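Local coordinates for CYCLIN domain-containing protein (Chaetomium thermophilum, PDB 6Z3U), which is the cyclin subunit of the CDK-activating kinase (CAK) complex and probably regulates its cyclin-dependent serine/threonine kinase partner, at residues K34-A39 against S126-P131; E79-A84 against K355-C360; Q215-I220 against L241-L246; L221-L226 against S330-E335. All blocks are in the same frame, centred on the assembly; numbering follows the deposited sequence.

Contact 1: K34-A39 against S126-P131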
loop_
_atom_site.group_PDB
_atom_site.type_symbol
_atom_site.label_atom_id
_atom_site.label_comp_id
_atom_site.label_asym_id
_atom_site.label_seq_id
_atom_site.Cartn_x
_atom_site.Cartn_y
_atom_site.Cartn_z
ATOM N N LYS A 34 -9.891 -27.486 8.462
ATOM C CA LYS A 34 -11.272 -27.278 8.040
ATOM C C LYS A 34 -11.368 -26.926 6.562
ATOM O O LYS A 34 -12.351 -27.289 5.907
ATOM C CB LYS A 34 -11.913 -26.179 8.889
ATOM C CG LYS A 34 -12.203 -26.597 10.322
ATOM C CD LYS A 34 -12.619 -25.417 11.186
ATOM C CE LYS A 34 -12.925 -25.856 12.614
ATOM N NZ LYS A 34 -13.472 -24.743 13.442
ATOM N N THR A 35 -10.372 -26.215 6.022
ATOM C CA THR A 35 -10.366 -25.901 4.596
ATOM C C THR A 35 -10.177 -27.164 3.766
ATOM O O THR A 35 -10.817 -27.331 2.721
ATOM C CB THR A 35 -9.259 -24.889 4.290
ATOM O OG1 THR A 35 -9.464 -23.705 5.070
ATOM C CG2 THR A 35 -9.285 -24.497 2.826
ATOM N N ASN A 36 -9.281 -28.051 4.213
ATOM C CA ASN A 36 -9.070 -29.342 3.563
ATOM C C ASN A 36 -10.292 -30.236 3.692
ATOM O O ASN A 36 -10.716 -30.859 2.714
ATOM C CB ASN A 36 -7.845 -30.024 4.186
ATOM C CG ASN A 36 -7.776 -31.515 3.887
ATOM O OD1 ASN A 36 -8.423 -32.312 4.563
ATOM N ND2 ASN A 36 -6.941 -31.900 2.924
ATOM N N ALA A 37 -10.874 -30.315 4.897
ATOM C CA ALA A 37 -12.038 -31.167 5.109
ATOM C C ALA A 37 -13.232 -30.689 4.293
ATOM O O ALA A 37 -13.950 -31.502 3.699
ATOM C CB ALA A 37 -12.389 -31.208 6.597
ATOM N N ALA A 38 -13.468 -29.373 4.260
ATOM C CA ALA A 38 -14.566 -28.839 3.462
ATOM C C ALA A 38 -14.342 -29.111 1.981
ATOM O O ALA A 38 -15.276 -29.485 1.263
ATOM C CB ALA A 38 -14.724 -27.339 3.712
ATOM N N ALA A 39 -13.107 -28.919 1.504
ATOM C CA ALA A 39 -12.786 -29.239 0.118
ATOM C C ALA A 39 -12.996 -30.719 -0.161
ATOM O O ALA A 39 -13.480 -31.095 -1.234
ATOM C CB ALA A 39 -11.342 -28.846 -0.194
ATOM N N SER A 126 -7.988 -24.708 -0.547
ATOM C CA SER A 126 -7.245 -25.957 -0.517
ATOM C C SER A 126 -6.493 -26.165 -1.821
ATOM O O SER A 126 -6.904 -25.686 -2.880
ATOM C CB SER A 126 -8.182 -27.139 -0.265
ATOM O OG SER A 126 -7.684 -28.302 -0.903
ATOM N N ILE A 127 -5.374 -26.891 -1.734
ATOM C CA ILE A 127 -4.589 -27.219 -2.918
ATOM C C ILE A 127 -5.363 -28.114 -3.874
ATOM O O ILE A 127 -5.069 -28.141 -5.075
ATOM C CB ILE A 127 -3.264 -27.883 -2.490
ATOM C CG1 ILE A 127 -2.319 -26.845 -1.886
ATOM C CG2 ILE A 127 -2.597 -28.573 -3.670
ATOM C CD1 ILE A 127 -1.616 -25.983 -2.913
ATOM N N MET A 128 -6.339 -28.869 -3.370
ATOM C CA MET A 128 -7.157 -29.729 -4.215
ATOM C C MET A 128 -8.218 -28.962 -4.995
ATOM O O MET A 128 -8.906 -29.569 -5.823
ATOM C CB MET A 128 -7.837 -30.801 -3.359
ATOM C CG MET A 128 -6.871 -31.726 -2.657
ATOM S SD MET A 128 -7.704 -32.983 -1.674
ATOM C CE MET A 128 -7.936 -32.132 -0.119
ATOM N N THR A 129 -8.370 -27.659 -4.751
ATOM C CA THR A 129 -9.367 -26.839 -5.430
ATOM C C THR A 129 -8.782 -26.045 -6.594
ATOM O O THR A 129 -9.360 -26.035 -7.685
ATOM C CB THR A 129 -10.028 -25.882 -4.432
ATOM O OG1 THR A 129 -10.342 -26.589 -3.227
ATOM C CG2 THR A 129 -11.306 -25.302 -5.015
ATOM N N TYR A 130 -7.652 -25.370 -6.384
ATOM C CA TYR A 130 -7.021 -24.556 -7.414
ATOM C C TYR A 130 -5.567 -24.973 -7.597
ATOM O O TYR A 130 -4.893 -25.328 -6.621
ATOM C CB TYR A 130 -7.101 -23.065 -7.056
ATOM C CG TYR A 130 -8.516 -22.561 -6.866
ATOM C CD1 TYR A 130 -9.387 -22.454 -7.944
ATOM C CD2 TYR A 130 -8.981 -22.190 -5.611
ATOM C CE1 TYR A 130 -10.681 -21.991 -7.777
ATOM C CE2 TYR A 130 -10.276 -21.727 -5.432
ATOM C CZ TYR A 130 -11.122 -21.629 -6.519
ATOM O OH TYR A 130 -12.411 -21.169 -6.345
ATOM N N PRO A 131 -5.051 -24.922 -8.824
ATOM C CA PRO A 131 -3.735 -25.520 -9.111
ATOM C C PRO A 131 -2.597 -24.682 -8.563
ATOM O O PRO A 131 -2.400 -23.535 -8.986
ATOM C CB PRO A 131 -3.696 -25.563 -10.648
ATOM C CG PRO A 131 -4.615 -24.481 -11.087
ATOM C CD PRO A 131 -5.659 -24.303 -10.017
#

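Contact 2: E79-A84 against K355-C360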
loop_
_atom_site.group_PDB
_atom_site.type_symbol
_atom_site.label_atom_id
_atom_site.label_comp_id
_atom_site.label_asym_id
_atom_site.label_seq_id
_atom_site.Cartn_x
_atom_site.Cartn_y
_atom_site.Cartn_z
ATOM N N GLU A 79 -8.242 -41.134 -3.154
ATOM C CA GLU A 79 -7.575 -40.769 -1.911
ATOM C C GLU A 79 -7.277 -39.274 -1.921
ATOM O O GLU A 79 -6.539 -38.791 -2.785
ATOM C CB GLU A 79 -6.284 -41.567 -1.741
ATOM C CG GLU A 79 -6.431 -43.058 -1.965
ATOM C CD GLU A 79 -5.093 -43.770 -1.953
ATOM O OE1 GLU A 79 -4.987 -44.853 -2.571
ATOM O OE2 GLU A 79 -4.147 -43.237 -1.334
ATOM N N PHE A 80 -7.851 -38.544 -0.971
ATOM C CA PHE A 80 -7.644 -37.105 -0.877
ATOM C C PHE A 80 -6.382 -36.803 -0.077
ATOM O O PHE A 80 -5.971 -37.579 0.788
ATOM C CB PHE A 80 -8.857 -36.439 -0.230
ATOM C CG PHE A 80 -10.120 -36.583 -1.031
ATOM C CD1 PHE A 80 -10.426 -35.691 -2.045
ATOM C CD2 PHE A 80 -11.001 -37.618 -0.770
ATOM C CE1 PHE A 80 -11.584 -35.831 -2.783
ATOM C CE2 PHE A 80 -12.162 -37.760 -1.503
ATOM C CZ PHE A 80 -12.453 -36.866 -2.510
ATOM N N LEU A 81 -5.770 -35.657 -0.373
ATOM C CA LEU A 81 -4.541 -35.266 0.305
ATOM C C LEU A 81 -4.783 -35.031 1.792
ATOM O O LEU A 81 -5.843 -34.548 2.198
ATOM C CB LEU A 81 -3.962 -34.002 -0.333
ATOM C CG LEU A 81 -3.366 -34.113 -1.736
ATOM C CD1 LEU A 81 -2.623 -32.836 -2.090
ATOM C CD2 LEU A 81 -2.428 -35.308 -1.836
ATOM N N THR A 82 -3.780 -35.382 2.609
ATOM C CA THR A 82 -3.818 -35.096 4.034
ATOM C C THR A 82 -3.468 -33.628 4.276
ATOM O O THR A 82 -2.678 -33.043 3.529
ATOM C CB THR A 82 -2.821 -35.984 4.778
ATOM O OG1 THR A 82 -2.565 -37.168 4.012
ATOM C CG2 THR A 82 -3.348 -36.387 6.141
ATOM N N PRO A 83 -4.047 -33.002 5.310
ATOM C CA PRO A 83 -3.673 -31.608 5.611
ATOM C C PRO A 83 -2.170 -31.379 5.660
ATOM O O PRO A 83 -1.694 -30.334 5.205
ATOM C CB PRO A 83 -4.336 -31.365 6.975
ATOM C CG PRO A 83 -5.530 -32.260 6.973
ATOM C CD PRO A 83 -5.134 -33.485 6.183
ATOM N N ALA A 84 -1.408 -32.333 6.201
ATOM C CA ALA A 84 0.045 -32.202 6.221
ATOM C C ALA A 84 0.627 -32.302 4.817
ATOM O O ALA A 84 1.526 -31.534 4.457
ATOM C CB ALA A 84 0.656 -33.269 7.132
ATOM N N LYS A 355 0.981 -37.009 -7.577
ATOM C CA LYS A 355 0.164 -38.040 -8.211
ATOM C C LYS A 355 -1.129 -38.281 -7.439
ATOM O O LYS A 355 -2.184 -38.504 -8.041
ATOM C CB LYS A 355 0.934 -39.353 -8.347
ATOM C CG LYS A 355 0.379 -40.225 -9.472
ATOM C CD LYS A 355 0.958 -41.633 -9.492
ATOM C CE LYS A 355 2.306 -41.697 -10.181
ATOM N NZ LYS A 355 2.849 -43.084 -10.153
ATOM N N LYS A 356 -1.067 -38.246 -6.106
ATOM C CA LYS A 356 -2.291 -38.376 -5.323
ATOM C C LYS A 356 -3.224 -37.204 -5.594
ATOM O O LYS A 356 -4.449 -37.368 -5.628
ATOM C CB LYS A 356 -1.953 -38.483 -3.834
ATOM C CG LYS A 356 -3.142 -38.840 -2.951
ATOM C CD LYS A 356 -2.793 -38.790 -1.465
ATOM C CE LYS A 356 -1.925 -39.967 -1.044
ATOM N NZ LYS A 356 -1.814 -40.070 0.441
ATOM N N LEU A 357 -2.655 -36.015 -5.802
ATOM C CA LEU A 357 -3.462 -34.833 -6.085
ATOM C C LEU A 357 -4.056 -34.876 -7.488
ATOM O O LEU A 357 -5.118 -34.291 -7.729
ATOM C CB LEU A 357 -2.602 -33.580 -5.913
ATOM C CG LEU A 357 -3.248 -32.220 -6.177
ATOM C CD1 LEU A 357 -4.415 -31.978 -5.236
ATOM C CD2 LEU A 357 -2.213 -31.113 -6.044
ATOM N N ASN A 358 -3.395 -35.570 -8.417
ATOM C CA ASN A 358 -3.822 -35.566 -9.811
ATOM C C ASN A 358 -5.110 -36.344 -10.036
ATOM O O ASN A 358 -5.737 -36.182 -11.088
ATOM C CB ASN A 358 -2.705 -36.141 -10.687
ATOM C CG ASN A 358 -3.008 -36.035 -12.167
ATOM O OD1 ASN A 358 -3.206 -34.943 -12.697
ATOM N ND2 ASN A 358 -3.025 -37.172 -12.849
ATOM N N LYS A 359 -5.519 -37.181 -9.084
ATOM C CA LYS A 359 -6.702 -38.013 -9.246
ATOM C C LYS A 359 -7.845 -37.634 -8.313
ATOM O O LYS A 359 -8.930 -38.214 -8.425
ATOM C CB LYS A 359 -6.337 -39.493 -9.050
ATOM C CG LYS A 359 -5.373 -39.780 -7.906
ATOM C CD LYS A 359 -4.836 -41.205 -7.992
ATOM C CE LYS A 359 -3.725 -41.448 -6.983
ATOM N NZ LYS A 359 -3.006 -42.723 -7.235
ATOM N N CYS A 360 -7.643 -36.677 -7.407
ATOM C CA CYS A 360 -8.699 -36.235 -6.504
ATOM C C CYS A 360 -8.958 -34.737 -6.602
ATOM O O CYS A 360 -9.676 -34.186 -5.760
ATOM C CB CYS A 360 -8.355 -36.602 -5.057
ATOM S SG CYS A 360 -7.011 -35.625 -4.353
#

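Contact 3: Q215-I220 against L241-L246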
loop_
_atom_site.group_PDB
_atom_site.type_symbol
_atom_site.label_atom_id
_atom_site.label_comp_id
_atom_site.label_asym_id
_atom_site.label_seq_id
_atom_site.Cartn_x
_atom_site.Cartn_y
_atom_site.Cartn_z
ATOM N N GLN A 215 24.493 -8.778 6.902
ATOM C CA GLN A 215 24.538 -9.593 5.695
ATOM C C GLN A 215 23.824 -10.921 5.907
ATOM O O GLN A 215 22.984 -11.324 5.095
ATOM C CB GLN A 215 25.990 -9.829 5.278
ATOM C CG GLN A 215 26.714 -8.586 4.791
ATOM C CD GLN A 215 28.121 -8.887 4.311
ATOM O OE1 GLN A 215 29.076 -8.849 5.088
ATOM N NE2 GLN A 215 28.255 -9.193 3.026
ATOM N N ARG A 216 24.140 -11.612 7.002
ATOM C CA ARG A 216 23.531 -12.916 7.242
ATOM C C ARG A 216 22.049 -12.772 7.555
ATOM O O ARG A 216 21.210 -13.476 6.979
ATOM C CB ARG A 216 24.254 -13.646 8.373
ATOM C CG ARG A 216 23.678 -15.030 8.673
ATOM C CD ARG A 216 23.667 -15.896 7.421
ATOM N NE ARG A 216 23.158 -17.241 7.663
ATOM C CZ ARG A 216 22.882 -18.112 6.698
ATOM N NH1 ARG A 216 22.423 -19.317 7.003
ATOM N NH2 ARG A 216 23.059 -17.776 5.427
ATOM N N ALA A 217 21.706 -11.866 8.474
ATOM C CA ALA A 217 20.308 -11.677 8.841
ATOM C C ALA A 217 19.441 -11.391 7.624
ATOM O O ALA A 217 18.268 -11.780 7.592
ATOM C CB ALA A 217 20.180 -10.541 9.857
ATOM N N ARG A 218 19.994 -10.714 6.615
ATOM C CA ARG A 218 19.219 -10.438 5.410
ATOM C C ARG A 218 18.932 -11.717 4.630
ATOM O O ARG A 218 17.804 -11.925 4.166
ATOM C CB ARG A 218 19.956 -9.425 4.535
ATOM C CG ARG A 218 19.105 -8.881 3.405
ATOM C CD ARG A 218 19.697 -7.620 2.792
ATOM N NE ARG A 218 21.064 -7.831 2.325
ATOM C CZ ARG A 218 22.105 -7.060 2.629
ATOM N NH1 ARG A 218 21.962 -5.986 3.396
ATOM N NH2 ARG A 218 23.301 -7.363 2.143
ATOM N N GLU A 219 19.935 -12.585 4.475
ATOM C CA GLU A 219 19.708 -13.858 3.799
ATOM C C GLU A 219 18.704 -14.717 4.560
ATOM O O GLU A 219 17.894 -15.424 3.951
ATOM C CB GLU A 219 21.028 -14.612 3.627
ATOM C CG GLU A 219 21.884 -14.142 2.454
ATOM C CD GLU A 219 21.158 -14.222 1.116
ATOM O OE1 GLU A 219 20.119 -14.914 1.036
ATOM O OE2 GLU A 219 21.629 -13.590 0.146
ATOM N N ILE A 220 18.752 -14.681 5.893
ATOM C CA ILE A 220 17.770 -15.408 6.691
ATOM C C ILE A 220 16.370 -14.872 6.419
ATOM O O ILE A 220 15.429 -15.633 6.168
ATOM C CB ILE A 220 18.126 -15.327 8.186
ATOM C CG1 ILE A 220 19.496 -15.968 8.433
ATOM C CG2 ILE A 220 17.041 -15.998 9.024
ATOM C CD1 ILE A 220 19.950 -15.941 9.880
ATOM N N LEU A 241 14.176 -9.112 14.563
ATOM C CA LEU A 241 15.089 -9.369 15.672
ATOM C C LEU A 241 15.483 -10.840 15.741
ATOM O O LEU A 241 16.615 -11.163 16.118
ATOM C CB LEU A 241 14.452 -8.925 16.990
ATOM C CG LEU A 241 14.278 -7.417 17.190
ATOM C CD1 LEU A 241 13.329 -7.135 18.344
ATOM C CD2 LEU A 241 15.621 -6.743 17.430
ATOM N N ALA A 242 14.572 -11.742 15.367
ATOM C CA ALA A 242 14.884 -13.166 15.415
ATOM C C ALA A 242 15.946 -13.534 14.386
ATOM O O ALA A 242 16.888 -14.274 14.696
ATOM C CB ALA A 242 13.615 -13.987 15.195
ATOM N N ALA A 243 15.820 -13.022 13.160
ATOM C CA ALA A 243 16.835 -13.291 12.147
ATOM C C ALA A 243 18.182 -12.713 12.556
ATOM O O ALA A 243 19.229 -13.326 12.317
ATOM C CB ALA A 243 16.395 -12.725 10.798
ATOM N N LEU A 244 18.177 -11.530 13.177
ATOM C CA LEU A 244 19.421 -10.960 13.687
ATOM C C LEU A 244 19.948 -11.767 14.866
ATOM O O LEU A 244 21.162 -11.953 15.006
ATOM C CB LEU A 244 19.204 -9.499 14.082
ATOM C CG LEU A 244 20.374 -8.789 14.768
ATOM C CD1 LEU A 244 21.614 -8.783 13.884
ATOM C CD2 LEU A 244 19.983 -7.367 15.143
ATOM N N SER A 245 19.048 -12.255 15.727
ATOM C CA SER A 245 19.475 -13.080 16.851
ATOM C C SER A 245 20.166 -14.350 16.375
ATOM O O SER A 245 21.097 -14.834 17.027
ATOM C CB SER A 245 18.275 -13.430 17.731
ATOM O OG SER A 245 18.692 -14.051 18.934
ATOM N N LEU A 246 19.717 -14.907 15.247
ATOM C CA LEU A 246 20.379 -16.077 14.685
ATOM C C LEU A 246 21.732 -15.715 14.087
ATOM O O LEU A 246 22.672 -16.516 14.150
ATOM C CB LEU A 246 19.484 -16.719 13.626
ATOM C CG LEU A 246 18.211 -17.385 14.152
ATOM C CD1 LEU A 246 17.172 -17.500 13.052
ATOM C CD2 LEU A 246 18.528 -18.753 14.729
#

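Contact 4: L221-L226 against S330-E335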
loop_
_atom_site.group_PDB
_atom_site.type_symbol
_atom_site.label_atom_id
_atom_site.label_comp_id
_atom_site.label_asym_id
_atom_site.label_seq_id
_atom_site.Cartn_x
_atom_site.Cartn_y
_atom_site.Cartn_z
ATOM N N LEU A 221 16.214 -13.547 6.467
ATOM C CA LEU A 221 14.905 -12.952 6.230
ATOM C C LEU A 221 14.404 -13.258 4.826
ATOM O O LEU A 221 13.192 -13.372 4.608
ATOM C CB LEU A 221 14.970 -11.440 6.450
ATOM C CG LEU A 221 15.158 -10.957 7.892
ATOM C CD1 LEU A 221 15.221 -9.436 7.933
ATOM C CD2 LEU A 221 14.049 -11.467 8.802
ATOM N N ARG A 222 15.319 -13.401 3.866
ATOM C CA ARG A 222 14.952 -13.660 2.481
ATOM C C ARG A 222 14.392 -15.057 2.254
ATOM O O ARG A 222 13.868 -15.317 1.165
ATOM C CB ARG A 222 16.174 -13.455 1.580
ATOM C CG ARG A 222 16.463 -12.000 1.246
ATOM C CD ARG A 222 17.937 -11.775 0.942
ATOM N NE ARG A 222 18.177 -10.455 0.366
ATOM C CZ ARG A 222 19.139 -10.177 -0.510
ATOM N NH1 ARG A 222 19.268 -8.943 -0.977
ATOM N NH2 ARG A 222 19.974 -11.126 -0.917
ATOM N N PHE A 223 14.491 -15.962 3.230
ATOM C CA PHE A 223 14.050 -17.333 3.003
ATOM C C PHE A 223 13.308 -17.904 4.207
ATOM O O PHE A 223 12.191 -18.412 4.068
ATOM C CB PHE A 223 15.253 -18.221 2.671
ATOM C CG PHE A 223 14.880 -19.606 2.230
ATOM C CD1 PHE A 223 14.605 -19.857 0.896
ATOM C CD2 PHE A 223 14.796 -20.650 3.134
ATOM C CE1 PHE A 223 14.257 -21.122 0.470
ATOM C CE2 PHE A 223 14.449 -21.922 2.713
ATOM C CZ PHE A 223 14.181 -22.156 1.378
ATOM N N SER A 224 13.922 -17.829 5.388
ATOM C CA SER A 224 13.393 -18.542 6.549
ATOM C C SER A 224 11.960 -18.160 6.894
ATOM O O SER A 224 11.125 -19.069 7.051
ATOM C CB SER A 224 14.321 -18.319 7.748
ATOM O OG SER A 224 15.392 -19.244 7.745
ATOM N N PRO A 225 11.597 -16.881 7.031
ATOM C CA PRO A 225 10.227 -16.554 7.451
ATOM C C PRO A 225 9.208 -16.603 6.326
ATOM O O PRO A 225 8.002 -16.515 6.601
ATOM C CB PRO A 225 10.374 -15.133 8.005
ATOM C CG PRO A 225 11.447 -14.533 7.152
ATOM C CD PRO A 225 12.401 -15.664 6.804
ATOM N N LEU A 226 9.648 -16.746 5.076
ATOM C CA LEU A 226 8.741 -16.873 3.945
ATOM C C LEU A 226 8.326 -18.317 3.700
ATOM O O LEU A 226 7.236 -18.562 3.170
ATOM C CB LEU A 226 9.402 -16.315 2.683
ATOM C CG LEU A 226 9.931 -14.884 2.796
ATOM C CD1 LEU A 226 10.606 -14.468 1.498
ATOM C CD2 LEU A 226 8.823 -13.914 3.163
ATOM N N SER A 330 14.759 -21.336 12.689
ATOM C CA SER A 330 15.920 -22.211 12.579
ATOM C C SER A 330 15.626 -23.489 11.801
ATOM O O SER A 330 16.553 -24.087 11.244
ATOM C CB SER A 330 16.432 -22.566 13.975
ATOM O OG SER A 330 15.520 -23.419 14.646
ATOM N N LYS A 331 14.366 -23.922 11.750
ATOM C CA LYS A 331 14.023 -25.173 11.082
ATOM C C LYS A 331 14.057 -25.076 9.563
ATOM O O LYS A 331 13.969 -26.113 8.896
ATOM C CB LYS A 331 12.635 -25.632 11.535
ATOM C CG LYS A 331 12.583 -26.102 12.982
ATOM C CD LYS A 331 11.156 -26.367 13.443
ATOM C CE LYS A 331 10.351 -25.078 13.491
ATOM N NZ LYS A 331 9.032 -25.241 14.159
ATOM N N GLU A 332 14.180 -23.874 8.997
ATOM C CA GLU A 332 14.222 -23.693 7.549
ATOM C C GLU A 332 15.181 -22.548 7.212
ATOM O O GLU A 332 14.808 -21.511 6.671
ATOM C CB GLU A 332 12.821 -23.440 6.996
ATOM C CG GLU A 332 12.538 -24.131 5.669
ATOM C CD GLU A 332 12.586 -25.649 5.768
ATOM O OE1 GLU A 332 11.954 -26.210 6.688
ATOM O OE2 GLU A 332 13.252 -26.282 4.920
ATOM N N LEU A 333 16.458 -22.751 7.526
ATOM C CA LEU A 333 17.473 -21.739 7.297
ATOM C C LEU A 333 17.790 -21.647 5.807
ATOM O O LEU A 333 17.397 -22.510 5.020
ATOM C CB LEU A 333 18.723 -22.062 8.113
ATOM C CG LEU A 333 18.555 -21.961 9.633
ATOM C CD1 LEU A 333 19.801 -22.459 10.354
ATOM C CD2 LEU A 333 18.232 -20.534 10.047
ATOM N N PRO A 334 18.495 -20.593 5.388
ATOM C CA PRO A 334 18.801 -20.439 3.954
ATOM C C PRO A 334 19.501 -21.632 3.330
ATOM O O PRO A 334 19.388 -21.832 2.113
ATOM C CB PRO A 334 19.695 -19.190 3.925
ATOM C CG PRO A 334 19.302 -18.413 5.132
ATOM C CD PRO A 334 18.924 -19.425 6.178
ATOM N N GLU A 335 20.230 -22.429 4.114
ATOM C CA GLU A 335 20.906 -23.590 3.544
ATOM C C GLU A 335 19.912 -24.585 2.962
ATOM O O GLU A 335 20.260 -25.356 2.061
ATOM C CB GLU A 335 21.769 -24.279 4.604
ATOM C CG GLU A 335 23.010 -23.503 5.018
ATOM C CD GLU A 335 22.680 -22.218 5.746
ATOM O OE1 GLU A 335 21.789 -22.243 6.621
ATOM O OE2 GLU A 335 23.304 -21.180 5.438
#

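Contact 1: K34-A39 against S126-P131
Ser126 brings its CB up to the flank of helix 25-48, 3.6 Å from Ala39 CB, and these two small groups let the loop lie close to the helix. The Ala39 methyl bridges two loop side chains, since Thr129 OG1, anti to its own carbonyl carbon, approaches it to 3.9 Å. One turn back along the helix, Thr35 holds CG2 anti to its backbone N and points that methyl at Ser126 N, at 3.6 Å; its OG1 is turned aside to hydrogen-bond with Met31 O and Ile123 O. Ser126 OG is turned back into its own loop, where it accepts from Met128 N at 2.9 Å with an N-H...O angle of 149°: an ST turn. In place of Ser126, an alanine would keep the CB contact but remove the acceptor for Met128 N, and would probably loosen the turn. The turn lies between helices 108-124 and 132-146 of the cyclin-like region, and helix 25-48 packing over it is consistent with the terminal helices of cyclin H that pack against the cyclin core. Met128 bends at chi3 (-87°), so that CE comes obliquely to Asn36 ND2, 3.2 Å away. Asn36 has CG anti to the backbone N (chi1 163°); ND2 gives its hydrogen bonds to Glu86 OE1 and Leu81 O, and the Met128 methyl merely packs beside it.

Contact 2: E79-A84 against K355-C360
Residues 79-82 run as an extended loop into helix 83-103 and pass the C-terminal end of helix 343-358 with CA atoms 5.8 Å apart at Phe80 and Cys360. The next close pair is Leu81 with Leu357, so one backbone advances while the other goes back, and Thr82 takes the N-cap position of helix 83-103. No clear hydrogen bond joins the segments; side chains do the work. Lys356 sets CG anti to its backbone N and lays its methylene chain across the loop, with CG 3.4 Å from Glu79 O and CD 3.5 Å from Leu81 CD2. A bend at chi3 (-73°) then carries the amine to a salt bridge with Glu85, while Glu79 OE2, 4.3 Å from Lys356 NZ, stays beyond salt-bridge range. Leu81 divides its branches, CD2 resting on that lysine and CD1 lying 3.7 Å from Leu357 CD1. At the other end of the contact Cys360 CB lies 3.8 Å from Phe80 CD1, and Cys360 SG stands 5.1 Å from the ring centroid, an oblique sulfur-aromatic contact. Leu89 of helix 83-103 touches both Leu81 and Leu357, so helix 343-358 packs on helix 83-103, while the Phe80 ring lies on helix 25-48 against Arg40 and Thr44.

Contact 3: Q215-I220 against L241-L246
Two helices of the cyclin C-terminal domain, part of the all-helical cyclin fold, cross here: the segments 215-220 and 241-246 run at 127° to each other, with their axes 8.2 Å apart at closest approach. Alanines allow that spacing. Ala217 is a small bump that lands on the backbone of the opposing helix, where its CB lies 3.9 Å from Leu244 CA and is also close to Ala243 O. Ala243 answers in the reverse sense, its CB resting 3.8 Å from Ala217 O, so each methyl uses a shallow dip in the surface of the other helix. Ile220, one turn on from Ala217, is the larger projection and brings both its branches to the neighbour. CG2, anti to the backbone N, touches Ala243 CB at 3.8 Å. CG1 sits beside the backbone N (chi1 -61°), and the fully extended second torsion of 180° carries CD1 along the helix to the groove between Ala243 and Leu246. An alanine here would remove both branches and would probably leave Ala243 and Leu246 less firmly packed. Around the pair, Leu192 of helix 189-200 covers Ala217, Pro334 touches Ile220, and Leu329 of helix 313-330 lies against Leu246. Leu244 directs its CB away from the partner helix and offers it mainly its backbone. At the tip of Ile220, CD1 is 3.6 Å from Ala243 O and 3.9 Å from Leu246 CB.

Contact 4: L221-L226 against S330-E335
The Phe223 ring meets the 330-335 loop with its edge: Glu332 O lies near the ring plane, 3.6 Å from Phe223 CD2. Leu333 O and Pro334 CA approach the CD2 side of the ring obliquely, and Glu332 CG adds a looser touch at Phe223 CE2. The ring reaches the loop because CG is anti to the backbone N (chi1 -172°). Arg337, a little further along the chain, also packs on it. Phe223 occupies the N-cap position of the short helix 224-227, which in the cyclin C-terminal domain is the next helix after 207-221; the loop is the one that leaves helix 313-330, so the contact ties the exit of one helix of this all-helical fold to the start of another. Ser224 supplies the polar link. Its OG donates to Glu332 O at 2.6 Å, from a position 44° out of the carbonyl plane. Ser224 CA approaches that oxygen too, in a CA-H...O contact of 3.3 Å, so one hydrogen bond holds Glu332 O, with Ser224 CA and the Phe223 edge beside it. Leu333 CD2 and Pro334 CD each stand 3.9 Å from Ser224 OG, packing round the hydroxyl. The Glu332 carboxylate turns to other partners: OE2 forms a salt bridge with Arg336 and accepts a hydrogen bond from Trp340 NE1.

The four contacts form two pairs. Contacts 1 and 2 have centres about 10 Å apart and share packing, with Met128 CG 3.6 Å from Leu357 CD1. Contacts 3 and 4, about 9 Å between centres, are joined by a salt bridge of 2.6 Å from Arg216 NH1 to Glu335 OE2, and Leu221 packs on Ala243. The pairs are well separated: centres of contacts 1 and 3 are about 34 Å apart, on opposite sides of the chain's centre, and the closest approach between the pairs, contacts 2 and 4, is about 12 Å between nearest atoms. Contact 1 touches Asp79 of the kinase chain through Thr129 and Tyr130; in segment 241-246 of contact 3, Leu241 touches Leu58 of the RING-type chain.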